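Local coordinates for protein beta-galactosidase (Marinomonas sp. ef1, PDB 6Y2K) that hydrolyses terminal beta-D-galactose residues from beta-galactosides as a cold-active GH42 enzyme that forms a hexamer, at residues E10-S15 / Y351-Q356; V240-G245 / S263-P268; M415-A420 / V456-P461; M446-L451 / L587-L592. All coordinates share one frame; numbering follows the deposited sequence.

Interaction 1: residues E10-S15 / Y351-Q356; sequences EHWPKS and YFRWRQ
The guanidinium of R355 lies flat on the indole of W12, the two planes 5° apart, with CZ of R355 3.9 Å from the centroid of the W12 six-membered ring. This cation-pi contact is off-centre; better placed over the face is CD of R355, 3.5 Å from the same W12 centroid in a CH-pi contact. CG of R355 stands anti to its backbone N (chi1 -177°) and the chain is extended as far as NE, which draws CG, CD and NE one after another across the ring. The polar end is fixed by P371, whose O accepts from NH2. An alanine in place of W12 would probably leave the R355 guanidinium without its flat support. W12 lies in the loop after the first strand of the TIM barrel and R355 just beyond the eighth, strands that neighbour each other where the barrel closes. R353, after a cis peptide bond, approaches differently: its chain bends at chi3 and NH2 meets H11 edge-on, donating to ND1 of H11 at 2.8 Å with an N-H...N angle of 153°. CB of H11 stands over the rim of the opposite indole face. F182 of a second subunit packs on R353.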
# COMPACT_ATOMS: atom_id res chain seq x y z
N GLU A 10 40.30 -17.55 -35.50
CA GLU A 10 41.34 -16.56 -35.23
C GLU A 10 41.54 -16.18 -33.74
O GLU A 10 42.54 -15.54 -33.40
CB GLU A 10 41.14 -15.30 -36.11
CG GLU A 10 40.07 -14.30 -35.65
CD GLU A 10 38.66 -14.58 -36.15
OE1 GLU A 10 38.31 -15.76 -36.47
OE2 GLU A 10 37.89 -13.60 -36.21
N HIS A 11 40.60 -16.55 -32.87
CA HIS A 11 40.76 -16.35 -31.42
C HIS A 11 41.45 -17.50 -30.69
O HIS A 11 41.75 -17.37 -29.50
CB HIS A 11 39.41 -16.09 -30.76
CG HIS A 11 38.75 -14.84 -31.24
ND1 HIS A 11 37.48 -14.47 -30.84
CD2 HIS A 11 39.16 -13.87 -32.10
CE1 HIS A 11 37.14 -13.34 -31.43
NE2 HIS A 11 38.15 -12.95 -32.20
N TRP A 12 41.68 -18.63 -31.37
CA TRP A 12 42.16 -19.87 -30.73
C TRP A 12 43.40 -20.41 -31.45
O TRP A 12 43.52 -20.26 -32.66
CB TRP A 12 41.05 -20.95 -30.71
CG TRP A 12 39.74 -20.42 -30.19
CD1 TRP A 12 38.60 -20.23 -30.91
CD2 TRP A 12 39.45 -19.98 -28.86
NE1 TRP A 12 37.61 -19.70 -30.11
CE2 TRP A 12 38.11 -19.52 -28.85
CE3 TRP A 12 40.19 -19.92 -27.67
CZ2 TRP A 12 37.50 -19.02 -27.69
CZ3 TRP A 12 39.58 -19.42 -26.51
CH2 TRP A 12 38.24 -18.99 -26.54
N PRO A 13 44.31 -21.06 -30.70
CA PRO A 13 45.45 -21.67 -31.40
C PRO A 13 45.01 -22.74 -32.41
O PRO A 13 44.00 -23.40 -32.20
CB PRO A 13 46.30 -22.28 -30.28
CG PRO A 13 45.46 -22.27 -29.05
CD PRO A 13 44.35 -21.27 -29.25
N LYS A 14 45.76 -22.87 -33.50
CA LYS A 14 45.46 -23.83 -34.57
C LYS A 14 45.37 -25.27 -34.08
O LYS A 14 44.67 -26.08 -34.67
CB LYS A 14 46.51 -23.75 -35.69
CG LYS A 14 46.46 -22.46 -36.48
CD LYS A 14 47.32 -22.53 -37.73
CE LYS A 14 47.32 -21.19 -38.48
NZ LYS A 14 48.06 -21.28 -39.77
N SER A 15 46.09 -25.58 -33.00
CA SER A 15 46.00 -26.89 -32.33
C SER A 15 44.59 -27.26 -31.80
O SER A 15 44.32 -28.43 -31.55
CB SER A 15 47.02 -26.95 -31.18
OG SER A 15 46.78 -25.94 -30.21
N TYR A 351 23.93 -20.73 -32.87
CA TYR A 351 24.27 -20.17 -31.57
C TYR A 351 25.47 -19.24 -31.67
O TYR A 351 26.13 -19.16 -32.71
CB TYR A 351 24.54 -21.28 -30.56
CG TYR A 351 23.42 -22.29 -30.45
CD1 TYR A 351 22.28 -22.02 -29.71
CD2 TYR A 351 23.52 -23.53 -31.07
CE1 TYR A 351 21.26 -22.94 -29.61
CE2 TYR A 351 22.50 -24.46 -30.98
CZ TYR A 351 21.37 -24.16 -30.24
OH TYR A 351 20.36 -25.09 -30.14
N PHE A 352 25.76 -18.53 -30.58
CA PHE A 352 26.88 -17.60 -30.54
C PHE A 352 27.29 -17.30 -29.10
O PHE A 352 26.49 -16.80 -28.31
CB PHE A 352 26.54 -16.31 -31.27
CG PHE A 352 27.50 -15.18 -31.00
CD1 PHE A 352 27.50 -14.53 -29.78
CD2 PHE A 352 28.40 -14.78 -31.97
CE1 PHE A 352 28.38 -13.50 -29.53
CE2 PHE A 352 29.29 -13.75 -31.73
CZ PHE A 352 29.28 -13.11 -30.50
N ARG A 353 28.54 -17.61 -28.77
CA ARG A 353 29.47 -18.20 -29.73
C ARG A 353 29.78 -19.65 -29.38
O ARG A 353 29.19 -20.21 -28.45
CB ARG A 353 30.76 -17.39 -29.80
CG ARG A 353 31.09 -16.63 -28.52
CD ARG A 353 32.20 -15.61 -28.75
NE ARG A 353 33.47 -16.25 -29.08
CZ ARG A 353 34.58 -15.59 -29.38
NH1 ARG A 353 34.58 -14.27 -29.39
NH2 ARG A 353 35.69 -16.26 -29.67
N TRP A 354 30.70 -20.25 -30.12
CA TRP A 354 31.08 -21.64 -29.89
C TRP A 354 31.81 -21.79 -28.56
O TRP A 354 31.53 -22.71 -27.79
CB TRP A 354 31.97 -22.14 -31.03
CG TRP A 354 32.74 -23.38 -30.69
CD1 TRP A 354 34.09 -23.47 -30.48
CD2 TRP A 354 32.22 -24.70 -30.51
NE1 TRP A 354 34.44 -24.76 -30.18
CE2 TRP A 354 33.31 -25.54 -30.19
CE3 TRP A 354 30.94 -25.26 -30.58
CZ2 TRP A 354 33.16 -26.90 -29.95
CZ3 TRP A 354 30.79 -26.61 -30.34
CH2 TRP A 354 31.89 -27.42 -30.03
N ARG A 355 32.74 -20.88 -28.29
CA ARG A 355 33.52 -20.92 -27.05
C ARG A 355 33.66 -19.50 -26.51
O ARG A 355 34.08 -18.60 -27.23
CB ARG A 355 34.89 -21.52 -27.33
CG ARG A 355 35.80 -21.69 -26.13
CD ARG A 355 37.10 -22.35 -26.55
NE ARG A 355 38.09 -22.32 -25.48
CZ ARG A 355 39.34 -22.76 -25.59
NH1 ARG A 355 39.79 -23.29 -26.73
NH2 ARG A 355 40.16 -22.65 -24.55
N GLN A 356 33.29 -19.31 -25.24
CA GLN A 356 33.36 -18.01 -24.56
C GLN A 356 34.79 -17.48 -24.60
O GLN A 356 35.71 -18.19 -24.20
CB GLN A 356 32.87 -18.15 -23.12
CG GLN A 356 32.93 -16.89 -22.27
CD GLN A 356 32.42 -17.10 -20.85
OE1 GLN A 356 31.73 -18.10 -20.55
NE2 GLN A 356 32.74 -16.16 -19.97

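Interaction 2: residues V240-G245 / S263-P268; sequences VHNYMG and SWDSYP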
# COMPACT_ATOMS: atom_id res chain seq x y z
N VAL A 240 22.94 -13.44 -47.06
CA VAL A 240 22.16 -13.21 -45.85
C VAL A 240 22.73 -12.02 -45.10
O VAL A 240 23.92 -11.71 -45.23
CB VAL A 240 22.13 -14.50 -44.97
CG1 VAL A 240 23.52 -14.90 -44.50
CG2 VAL A 240 21.19 -14.37 -43.78
N HIS A 241 21.88 -11.35 -44.33
CA HIS A 241 22.33 -10.41 -43.32
C HIS A 241 21.70 -10.75 -41.97
O HIS A 241 20.62 -11.37 -41.92
CB HIS A 241 22.04 -8.95 -43.71
CG HIS A 241 22.66 -7.98 -42.76
ND1 HIS A 241 24.01 -7.74 -42.74
CD2 HIS A 241 22.13 -7.29 -41.72
CE1 HIS A 241 24.29 -6.90 -41.75
NE2 HIS A 241 23.17 -6.62 -41.12
N ASN A 242 22.39 -10.39 -40.89
CA ASN A 242 21.93 -10.67 -39.53
C ASN A 242 21.30 -9.42 -38.88
O ASN A 242 22.00 -8.50 -38.47
CB ASN A 242 23.03 -11.32 -38.66
CG ASN A 242 24.29 -10.48 -38.53
OD1 ASN A 242 24.66 -9.71 -39.42
ND2 ASN A 242 24.98 -10.64 -37.40
N TYR A 243 19.97 -9.42 -38.82
CA TYR A 243 19.17 -8.34 -38.24
C TYR A 243 19.01 -8.54 -36.73
O TYR A 243 19.44 -9.56 -36.18
CB TYR A 243 17.80 -8.28 -38.91
CG TYR A 243 17.86 -8.23 -40.42
CD1 TYR A 243 18.55 -7.22 -41.08
CD2 TYR A 243 17.20 -9.18 -41.21
CE1 TYR A 243 18.61 -7.16 -42.47
CE2 TYR A 243 17.24 -9.13 -42.60
CZ TYR A 243 17.95 -8.11 -43.23
OH TYR A 243 17.99 -8.05 -44.62
N MET A 244 18.39 -7.56 -36.07
CA MET A 244 18.35 -7.52 -34.61
C MET A 244 16.93 -7.43 -34.07
O MET A 244 16.00 -7.07 -34.79
CB MET A 244 19.16 -6.34 -34.10
CG MET A 244 20.64 -6.42 -34.45
SD MET A 244 21.54 -4.90 -34.08
CE MET A 244 20.95 -3.82 -35.37
N GLY A 245 16.79 -7.77 -32.79
CA GLY A 245 15.55 -7.53 -32.06
C GLY A 245 15.42 -6.05 -31.74
O GLY A 245 16.40 -5.40 -31.38
N SER A 263 18.19 -13.34 -41.63
CA SER A 263 18.58 -13.95 -40.37
C SER A 263 18.51 -12.90 -39.28
O SER A 263 18.53 -11.70 -39.57
CB SER A 263 19.97 -14.56 -40.43
OG SER A 263 20.99 -13.58 -40.47
N TRP A 264 18.41 -13.35 -38.04
CA TRP A 264 18.42 -12.40 -36.92
C TRP A 264 19.01 -12.96 -35.65
O TRP A 264 19.28 -14.17 -35.54
CB TRP A 264 17.02 -11.79 -36.72
CG TRP A 264 16.08 -12.61 -35.91
CD1 TRP A 264 15.45 -13.75 -36.31
CD2 TRP A 264 15.64 -12.34 -34.58
NE1 TRP A 264 14.64 -14.22 -35.30
CE2 TRP A 264 14.74 -13.36 -34.22
CE3 TRP A 264 15.90 -11.31 -33.66
CZ2 TRP A 264 14.11 -13.41 -32.97
CZ3 TRP A 264 15.28 -11.36 -32.41
CH2 TRP A 264 14.39 -12.39 -32.08
N ASP A 265 19.25 -12.05 -34.71
CA ASP A 265 20.05 -12.31 -33.54
C ASP A 265 19.18 -12.16 -32.30
O ASP A 265 18.79 -11.04 -31.94
CB ASP A 265 21.25 -11.35 -33.52
CG ASP A 265 22.15 -11.50 -34.75
OD1 ASP A 265 22.07 -12.54 -35.42
OD2 ASP A 265 22.96 -10.60 -35.04
N SER A 266 18.87 -13.29 -31.67
CA SER A 266 17.88 -13.39 -30.60
C SER A 266 18.54 -13.59 -29.24
O SER A 266 19.17 -14.63 -28.98
CB SER A 266 16.91 -14.54 -30.85
OG SER A 266 15.93 -14.60 -29.81
N TYR A 267 18.35 -12.60 -28.37
CA TYR A 267 18.87 -12.65 -27.02
C TYR A 267 17.74 -12.30 -26.06
O TYR A 267 17.69 -11.18 -25.54
CB TYR A 267 20.05 -11.69 -26.90
CG TYR A 267 21.21 -12.05 -27.78
CD1 TYR A 267 22.12 -13.05 -27.41
CD2 TYR A 267 21.42 -11.40 -29.00
CE1 TYR A 267 23.19 -13.38 -28.21
CE2 TYR A 267 22.49 -11.73 -29.82
CZ TYR A 267 23.37 -12.72 -29.42
OH TYR A 267 24.45 -13.05 -30.20
N PRO A 268 16.82 -13.26 -25.82
CA PRO A 268 15.59 -12.99 -25.07
C PRO A 268 15.77 -12.40 -23.67
O PRO A 268 14.94 -11.60 -23.25
CB PRO A 268 14.93 -14.37 -24.99
CG PRO A 268 15.47 -15.10 -26.16
CD PRO A 268 16.90 -14.68 -26.19
O HOH W 1 19.22 -8.47 -31.31
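S263 and H241 form the tightly packed end of this contact. OG of S263, set between its own backbone N and carbonyl carbon (chi1 72°), turns back to donate to O of H241 at 2.7 Å from above the carbonyl plane. S263 N grips the same oxygen nearly along the C=O axis, and CG2 of V240 closes in beside the hydroxyl. Two residues on from H241, Y243 N donates to O of S263 at 2.8 Å and an almost straight 170°. The CA atoms of Y243 and W264 are 4.3 Å apart. Beyond them the pairing slackens: D265 N reaches Y243 O only in a weak, bent bond, and the CA atoms of G245 and S266 are already 6.5 Å apart. Here N of G245 and O of D265, 3.9 Å from each other, are joined through a water that accepts from G245 N at 2.9 Å and donates to D265 O at 2.7 Å. On the face shared by N242, S263 and D265, ND2 of N242 makes a weak bond to OD2 of D265 at 3.1 Å; its stronger partner is N141. An alanine at D265 would probably cost ND2 of N242 its weak second partner and open a gap beside CB of N242. W264 points to the other face, its NE1 bonded to H299. The pair are the fifth and sixth parallel strands of a TIM barrel, linked by a beta-alpha-beta crossover, and they splay at their C-terminal ends, the end where such glycosidases carry the active site.

Interaction 3: residues M415-A420 / V456-P461; sequences MFDYDA and VPSNAP
V456 meets M415 in a single parallel bridge, CA to CA 4.8 Å, and its O accepts from N of F416 at 2.9 Å with an N-H...O angle of 147°. The same oxygen lies 3.3 Å from CA of M415, a CA-H...O contact, while CG2 of V456 rests against CB of M415. P457 starts a type I turn that A460 N closes on P457 O. M415 then reaches S458: with CG anti to the backbone N (chi1 -177°) and the next bond extended, SD comes 3.7 Å from CA of S458, and the bend at chi3 turns CE toward P457 O and S458 CA. S458 OG donates to OD1 of D417 at 2.7 Å, nearly along the C-O direction. A water links the two residues a second time, accepting from S458 N and donating to D417 OD1. D417 is modelled in two conformers; these bonds describe one. In it, OD2 accepts from A420 N at 2.9 Å through its anti lone pair. D417 is the N-cap of helix 418-426, tied to the neighbouring turn at the C-terminal ends of parallel strands 412-415 and 453-456, in the mixed sheet of the trimerisation domain, consistent with a class I glutamine amidotransferase-like alpha/beta fold.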
# COMPACT_ATOMS: atom_id res chain seq x y z
N MET A 415 0.36 -6.10 -40.68
CA MET A 415 1.18 -5.28 -41.58
C MET A 415 2.10 -4.33 -40.81
O MET A 415 1.61 -3.42 -40.12
CB MET A 415 0.29 -4.47 -42.53
CG MET A 415 1.04 -3.64 -43.57
SD MET A 415 -0.07 -2.91 -44.79
CE MET A 415 -0.45 -4.36 -45.76
N PHE A 416 3.41 -4.54 -40.94
CA PHE A 416 4.44 -3.70 -40.33
C PHE A 416 5.16 -2.90 -41.42
O PHE A 416 5.66 -3.48 -42.38
CB PHE A 416 5.45 -4.57 -39.58
CG PHE A 416 6.43 -3.78 -38.76
CD1 PHE A 416 7.61 -3.31 -39.32
CD2 PHE A 416 6.16 -3.49 -37.43
CE1 PHE A 416 8.51 -2.57 -38.57
CE2 PHE A 416 7.05 -2.74 -36.67
CZ PHE A 416 8.23 -2.29 -37.24
N ASP A 417 5.21 -1.58 -41.24
CA ASP A 417 5.78 -0.66 -42.22
C ASP A 417 6.84 0.20 -41.53
O ASP A 417 6.52 1.00 -40.65
CB ASP A 417 4.65 0.21 -42.78
CG ASP A 417 5.05 0.96 -44.04
OD1 ASP A 417 4.90 0.41 -45.15
OD2 ASP A 417 5.50 2.12 -43.91
N TYR A 418 8.11 0.03 -41.92
CA TYR A 418 9.20 0.85 -41.36
C TYR A 418 8.98 2.36 -41.57
O TYR A 418 9.27 3.16 -40.68
CB TYR A 418 10.57 0.41 -41.89
CG TYR A 418 11.00 -0.92 -41.32
CD1 TYR A 418 11.66 -1.00 -40.10
CD2 TYR A 418 10.72 -2.11 -42.00
CE1 TYR A 418 12.04 -2.23 -39.56
CE2 TYR A 418 11.09 -3.34 -41.47
CZ TYR A 418 11.75 -3.39 -40.25
OH TYR A 418 12.12 -4.61 -39.73
N ASP A 419 8.42 2.73 -42.71
CA ASP A 419 8.15 4.14 -42.98
C ASP A 419 7.13 4.71 -41.99
O ASP A 419 7.30 5.83 -41.51
CB ASP A 419 7.70 4.37 -44.42
CG ASP A 419 7.90 5.79 -44.87
OD1 ASP A 419 9.06 6.15 -45.14
OD2 ASP A 419 6.90 6.55 -44.92
N ALA A 420 6.08 3.94 -41.68
CA ALA A 420 5.11 4.31 -40.65
C ALA A 420 5.77 4.42 -39.27
O ALA A 420 5.52 5.37 -38.54
CB ALA A 420 3.96 3.30 -40.59
N VAL A 456 3.81 -8.79 -42.39
CA VAL A 456 4.00 -8.50 -43.81
C VAL A 456 4.29 -7.02 -44.08
O VAL A 456 3.84 -6.15 -43.32
CB VAL A 456 2.78 -8.95 -44.65
CG1 VAL A 456 2.49 -10.42 -44.42
CG2 VAL A 456 1.54 -8.11 -44.35
N PRO A 457 5.03 -6.73 -45.16
CA PRO A 457 5.22 -5.35 -45.57
C PRO A 457 3.98 -4.81 -46.26
O PRO A 457 3.08 -5.59 -46.61
CB PRO A 457 6.37 -5.44 -46.57
CG PRO A 457 6.22 -6.79 -47.18
CD PRO A 457 5.76 -7.67 -46.05
N SER A 458 3.94 -3.50 -46.47
CA SER A 458 2.78 -2.86 -47.07
C SER A 458 2.58 -3.19 -48.56
O SER A 458 1.46 -3.08 -49.06
CB SER A 458 2.78 -1.36 -46.84
OG SER A 458 3.95 -0.77 -47.35
N ASN A 459 3.63 -3.63 -49.24
CA ASN A 459 3.51 -4.09 -50.64
C ASN A 459 3.24 -5.60 -50.80
O ASN A 459 3.28 -6.11 -51.92
CB ASN A 459 4.75 -3.68 -51.44
CG ASN A 459 6.02 -4.38 -50.98
OD1 ASN A 459 6.03 -5.13 -50.00
ND2 ASN A 459 7.11 -4.13 -51.70
N ALA A 460 2.97 -6.31 -49.71
CA ALA A 460 2.75 -7.76 -49.79
C ALA A 460 1.42 -8.09 -50.48
O ALA A 460 0.43 -7.36 -50.30
CB ALA A 460 2.77 -8.37 -48.40
N PRO A 461 1.40 -9.17 -51.29
CA PRO A 461 0.10 -9.66 -51.75
C PRO A 461 -0.72 -10.21 -50.57
O PRO A 461 -0.16 -10.83 -49.67
CB PRO A 461 0.45 -10.77 -52.76
CG PRO A 461 1.88 -11.10 -52.54
CD PRO A 461 2.53 -9.93 -51.86
O HOH W 2 6.29 -1.81 -45.71

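Interaction 4: residues M446-L451 / L587-L592; sequences MRELGL and LLKASL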
# COMPACT_ATOMS: atom_id res chain seq x y z
N MET A 446 -3.05 -11.54 -30.33
CA MET A 446 -3.22 -12.62 -31.33
C MET A 446 -2.63 -13.93 -30.82
O MET A 446 -3.26 -14.99 -30.94
CB MET A 446 -2.53 -12.27 -32.65
CG MET A 446 -3.15 -11.12 -33.43
SD MET A 446 -2.11 -10.73 -34.86
CE MET A 446 -3.12 -9.46 -35.60
N ARG A 447 -1.43 -13.83 -30.25
CA ARG A 447 -0.71 -15.00 -29.76
C ARG A 447 -1.36 -15.64 -28.52
O ARG A 447 -1.35 -16.87 -28.39
CB ARG A 447 0.74 -14.64 -29.47
CG ARG A 447 1.55 -14.32 -30.72
CD ARG A 447 2.34 -15.54 -31.16
NE ARG A 447 3.42 -15.81 -30.21
CZ ARG A 447 4.11 -16.94 -30.13
NH1 ARG A 447 3.86 -17.96 -30.95
NH2 ARG A 447 5.07 -17.05 -29.21
N GLU A 448 -1.91 -14.80 -27.63
CA GLU A 448 -2.68 -15.29 -26.48
C GLU A 448 -3.98 -16.01 -26.89
O GLU A 448 -4.55 -16.77 -26.11
CB GLU A 448 -3.01 -14.15 -25.51
CG GLU A 448 -1.80 -13.67 -24.71
CD GLU A 448 -2.07 -12.43 -23.86
OE1 GLU A 448 -2.99 -11.65 -24.19
OE2 GLU A 448 -1.36 -12.22 -22.85
N LEU A 449 -4.44 -15.75 -28.12
CA LEU A 449 -5.58 -16.46 -28.73
C LEU A 449 -5.17 -17.67 -29.56
O LEU A 449 -6.01 -18.27 -30.24
CB LEU A 449 -6.38 -15.48 -29.59
CG LEU A 449 -7.11 -14.38 -28.84
CD1 LEU A 449 -7.73 -13.40 -29.82
CD2 LEU A 449 -8.18 -14.95 -27.91
N GLY A 450 -3.89 -18.06 -29.49
CA GLY A 450 -3.40 -19.25 -30.17
C GLY A 450 -3.21 -19.14 -31.67
O GLY A 450 -3.02 -20.16 -32.33
N LEU A 451 -3.22 -17.92 -32.21
CA LEU A 451 -3.16 -17.73 -33.67
C LEU A 451 -1.72 -17.85 -34.20
O LEU A 451 -0.77 -17.38 -33.56
CB LEU A 451 -3.74 -16.37 -34.06
CG LEU A 451 -5.24 -16.19 -33.82
CD1 LEU A 451 -5.63 -14.72 -33.85
CD2 LEU A 451 -6.05 -16.97 -34.84
N LEU A 587 -9.73 -6.07 -24.36
CA LEU A 587 -10.54 -5.66 -25.50
C LEU A 587 -9.90 -6.04 -26.83
O LEU A 587 -10.60 -6.36 -27.78
CB LEU A 587 -10.81 -4.16 -25.43
CG LEU A 587 -11.75 -3.72 -24.31
CD1 LEU A 587 -11.73 -2.21 -24.15
CD2 LEU A 587 -13.17 -4.19 -24.57
N LEU A 588 -8.56 -6.00 -26.91
CA LEU A 588 -7.86 -6.49 -28.11
C LEU A 588 -8.21 -7.94 -28.38
O LEU A 588 -8.55 -8.30 -29.52
CB LEU A 588 -6.34 -6.34 -27.96
CG LEU A 588 -5.74 -4.94 -28.18
CD1 LEU A 588 -4.27 -4.93 -27.78
CD2 LEU A 588 -5.90 -4.44 -29.61
N LYS A 589 -8.16 -8.78 -27.35
CA LYS A 589 -8.53 -10.19 -27.49
C LYS A 589 -10.01 -10.38 -27.83
O LYS A 589 -10.33 -11.17 -28.73
CB LYS A 589 -8.12 -10.99 -26.26
CG LYS A 589 -6.62 -11.22 -26.19
CD LYS A 589 -6.22 -12.09 -25.02
CE LYS A 589 -6.52 -11.40 -23.70
NZ LYS A 589 -5.57 -11.81 -22.63
N ALA A 590 -10.90 -9.65 -27.16
CA ALA A 590 -12.33 -9.71 -27.46
C ALA A 590 -12.59 -9.40 -28.94
O ALA A 590 -13.32 -10.13 -29.62
CB ALA A 590 -13.14 -8.78 -26.58
N SER A 591 -11.97 -8.32 -29.42
CA SER A 591 -12.16 -7.84 -30.80
C SER A 591 -11.55 -8.81 -31.81
O SER A 591 -12.19 -9.14 -32.81
CB SER A 591 -11.56 -6.43 -30.97
OG SER A 591 -12.11 -5.50 -30.03
N LEU A 592 -10.34 -9.30 -31.54
CA LEU A 592 -9.67 -10.25 -32.44
C LEU A 592 -10.40 -11.60 -32.51
O LEU A 592 -10.43 -12.22 -33.58
CB LEU A 592 -8.20 -10.44 -32.06
CG LEU A 592 -7.34 -9.19 -32.36
CD1 LEU A 592 -6.01 -9.23 -31.62
CD2 LEU A 592 -7.10 -9.02 -33.86
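E448 sets its CG anti to the carbonyl carbon (chi1 -73°) and runs extended, whereas K589 bends at chi3 (-65°); the two chains cross at about a right angle and end in a salt bridge, NZ of K589 to OE1 of E448, 3.0 Å. E448 belongs to the last turn of helix 435-448, which a Schellman motif ends: G450, with positive phi, sends its N to R447 O at 3.0 Å, and L451 N reaches M446 O at 3.2 Å. The lysine comes from helix 585-598, so the contact joins one helix end to the flank of another. The ammonium meets the carboxylate from 60° out of its plane. N585 serves both charges, its ND2 donating to E448 OE1 and its OD1 accepting from K589 NZ, which would be expected to steady the ion pair. Beneath it the contact turns apolar. L449, just before G450, directs CD1 into the notch between K589 and L592, 3.6 Å from the backbone O of K589 and 3.7 Å from CB of L592. Its CG crosses the K589 chain obliquely, near CG of the lysine. L592 touches A445 as well, and its CD1 rests 3.9 Å from CG of M446.

In the fold
From the N terminus, the loop after the first barrel strand waits more than 330 residues for its partner: interaction 1 joins it to the end of the eighth, where the TIM barrel closes. Within that span interaction 2 closes a short loop between the fifth and sixth strands, and the two touch, F352 CD1 lying 3.4 Å from Y267 OH. Both are complete before the trimerisation domain begins its own contacts. There interactions 3 and 4 cross along the chain: 415-420 and 446-451 open in turn, 456-461 closes the first, and 587-592 the second much later. Interaction 3 ties strand ends of the mixed sheet; interaction 4 ties two helices. Their nearest atoms are about 7 Å apart.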